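Local atomic coordinates of probable Rab-related GTPase (PDB entry 5XC5), a protein that binds GTP together with a magnesium ion as a viral small GTPase of the Rab family and may take part in protein transport. Residues 95-100 with 136-141. The protein carries 1 engineered substitution. Numbering follows the deposited sequence.
Sequences DDVYYW and KKFCRD. With ACT (acetate ion), chain E.
Phe138 carries its CG anti to the backbone N (chi1 173°), which sends the ring out from helix 132-141 against helix 91-107; on that helix Val97 CG1, likewise anti to its own N, meets it, and the anti CG of Tyr98 swings the tyrosine ring alongside, with CB and CD2 making the contact. Phe138 touches through CZ, CE1 and CE2. Phe138 CZ comes to 3.7 Å from Tyr98 CA, an approach at the ring edge, close to the ring plane, so the ring ends against the backbone of the opposing helix. On one flank, Phe138 CE2 packs 3.6 Å from Val97 CG1; on the other, Phe138 CE1 lies 3.7 Å from Tyr98 CD2, at the edge of the tyrosine ring and near its plane, the two side chains running roughly perpendicular. Val97 is the buried partner, continuing inward onto Val84, Phe86 and Val116 of the central sheet, whereas Tyr98 is exposed and also touches Asn142. Facing elsewhere on helix 132-141, Lys137 NZ bridges to Asp141 OD2 at 3.1 Å, and the Arg140 guanidinium grips an acetate, probably from the crystallisation liquor. Within residues 136-141 Phe138 alone makes the contact, and no hydrogen bond or salt bridge crosses to residues 95-100; the side chains meet through apolar contacts, so this join between two helices of the Ras-type GTPase fold rests on shape and apolar burial, with no polar pair to fix it.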
# COMPACT_ATOMS: atom_id res chain seq x y z
N ASP A 95 4.66 7.80 -11.36
CA ASP A 95 5.76 7.27 -12.15
C ASP A 95 6.69 6.40 -11.30
O ASP A 95 7.23 5.40 -11.79
CB ASP A 95 6.53 8.40 -12.84
CG ASP A 95 5.68 9.19 -13.82
OD1 ASP A 95 4.71 8.64 -14.38
OD2 ASP A 95 5.98 10.38 -14.03
N ASP A 96 6.84 6.73 -10.01
CA ASP A 96 7.67 5.96 -9.09
C ASP A 96 7.14 4.54 -8.85
O ASP A 96 7.92 3.67 -8.46
CB ASP A 96 7.77 6.67 -7.74
CG ASP A 96 8.55 7.96 -7.80
OD1 ASP A 96 9.29 8.20 -8.78
OD2 ASP A 96 8.45 8.74 -6.82
N VAL A 97 5.83 4.30 -9.05
CA VAL A 97 5.26 2.98 -8.76
C VAL A 97 5.99 1.89 -9.53
O VAL A 97 6.27 0.81 -8.98
CB VAL A 97 3.74 2.96 -9.05
CG1 VAL A 97 3.19 1.53 -8.99
CG2 VAL A 97 2.98 3.84 -8.08
N TYR A 98 6.31 2.14 -10.81
CA TYR A 98 7.04 1.14 -11.58
C TYR A 98 8.31 0.72 -10.87
O TYR A 98 8.63 -0.47 -10.81
CB TYR A 98 7.39 1.63 -12.99
CG TYR A 98 8.03 0.50 -13.80
CD1 TYR A 98 9.40 0.23 -13.72
CD2 TYR A 98 7.25 -0.32 -14.59
CE1 TYR A 98 9.96 -0.83 -14.43
CE2 TYR A 98 7.80 -1.36 -15.32
CZ TYR A 98 9.15 -1.61 -15.24
OH TYR A 98 9.67 -2.66 -15.97
N TYR A 99 9.06 1.69 -10.34
CA TYR A 99 10.36 1.39 -9.76
C TYR A 99 10.24 0.76 -8.39
O TYR A 99 11.07 -0.08 -8.02
CB TYR A 99 11.24 2.64 -9.77
CG TYR A 99 11.33 3.22 -11.16
CD1 TYR A 99 12.17 2.66 -12.12
CD2 TYR A 99 10.53 4.30 -11.53
CE1 TYR A 99 12.23 3.18 -13.40
CE2 TYR A 99 10.59 4.83 -12.81
CZ TYR A 99 11.44 4.27 -13.74
OH TYR A 99 11.50 4.79 -15.01
N TRP A 100 9.20 1.10 -7.64
CA TRP A 100 8.94 0.42 -6.38
C TRP A 100 8.69 -1.06 -6.60
O TRP A 100 9.24 -1.92 -5.90
CB TRP A 100 7.74 1.05 -5.67
CG TRP A 100 8.05 2.35 -5.00
CD1 TRP A 100 7.55 3.57 -5.32
CD2 TRP A 100 8.90 2.54 -3.87
NE1 TRP A 100 8.06 4.53 -4.47
CE2 TRP A 100 8.88 3.92 -3.57
CE3 TRP A 100 9.69 1.69 -3.09
CZ2 TRP A 100 9.62 4.46 -2.52
CZ3 TRP A 100 10.42 2.22 -2.05
CH2 TRP A 100 10.37 3.60 -1.77
N LYS A 136 -5.17 1.65 -14.77
CA LYS A 136 -5.57 0.30 -15.17
C LYS A 136 -4.59 -0.29 -16.17
O LYS A 136 -4.22 -1.47 -16.06
CB LYS A 136 -6.98 0.32 -15.75
CG LYS A 136 -8.08 0.63 -14.73
CD LYS A 136 -9.43 0.78 -15.41
CE LYS A 136 -10.49 1.30 -14.45
NZ LYS A 136 -10.99 0.24 -13.52
N LYS A 137 -4.16 0.50 -17.15
CA LYS A 137 -3.21 0.01 -18.15
C LYS A 137 -1.87 -0.35 -17.51
O LYS A 137 -1.30 -1.40 -17.81
CB LYS A 137 -3.03 1.06 -19.24
CG LYS A 137 -1.91 0.73 -20.21
CD LYS A 137 -2.18 -0.57 -20.96
CE LYS A 137 -1.62 -0.51 -22.38
NZ LYS A 137 -0.18 -0.14 -22.34
N PHE A 138 -1.37 0.50 -16.61
CA PHE A 138 -0.13 0.16 -15.92
C PHE A 138 -0.24 -1.19 -15.22
O PHE A 138 0.65 -2.04 -15.32
CB PHE A 138 0.25 1.26 -14.92
CG PHE A 138 1.41 0.88 -14.06
CD1 PHE A 138 2.70 1.14 -14.48
CD2 PHE A 138 1.23 0.21 -12.86
CE1 PHE A 138 3.78 0.77 -13.72
CE2 PHE A 138 2.31 -0.18 -12.09
CZ PHE A 138 3.59 0.10 -12.52
N CYS A 139 -1.33 -1.40 -14.48
CA CYS A 139 -1.45 -2.63 -13.72
C CYS A 139 -1.62 -3.84 -14.63
O CYS A 139 -1.11 -4.92 -14.33
CB CYS A 139 -2.58 -2.52 -12.70
SG CYS A 139 -2.26 -1.26 -11.42
N ARG A 140 -2.32 -3.66 -15.76
CA ARG A 140 -2.48 -4.75 -16.71
C ARG A 140 -1.14 -5.24 -17.22
O ARG A 140 -1.00 -6.41 -17.57
CB ARG A 140 -3.35 -4.31 -17.89
CG ARG A 140 -3.69 -5.42 -18.89
CD ARG A 140 -4.50 -6.50 -18.20
NE ARG A 140 -4.85 -7.63 -19.05
CZ ARG A 140 -4.05 -8.66 -19.28
NH1 ARG A 140 -2.83 -8.68 -18.74
NH2 ARG A 140 -4.45 -9.67 -20.04
N ASP A 141 -0.13 -4.37 -17.25
CA ASP A 141 1.18 -4.67 -17.80
C ASP A 141 2.18 -5.15 -16.76
O ASP A 141 3.26 -5.63 -17.14
CB ASP A 141 1.76 -3.42 -18.47
CG ASP A 141 1.02 -3.03 -19.74
OD1 ASP A 141 0.26 -3.87 -20.27
OD2 ASP A 141 1.20 -1.88 -20.21
C ACT E . -1.88 -12.11 -19.86
O ACT E . -1.76 -11.31 -18.91
OXT ACT E . -2.64 -11.80 -20.79
CH3 ACT E . -1.12 -13.39 -19.86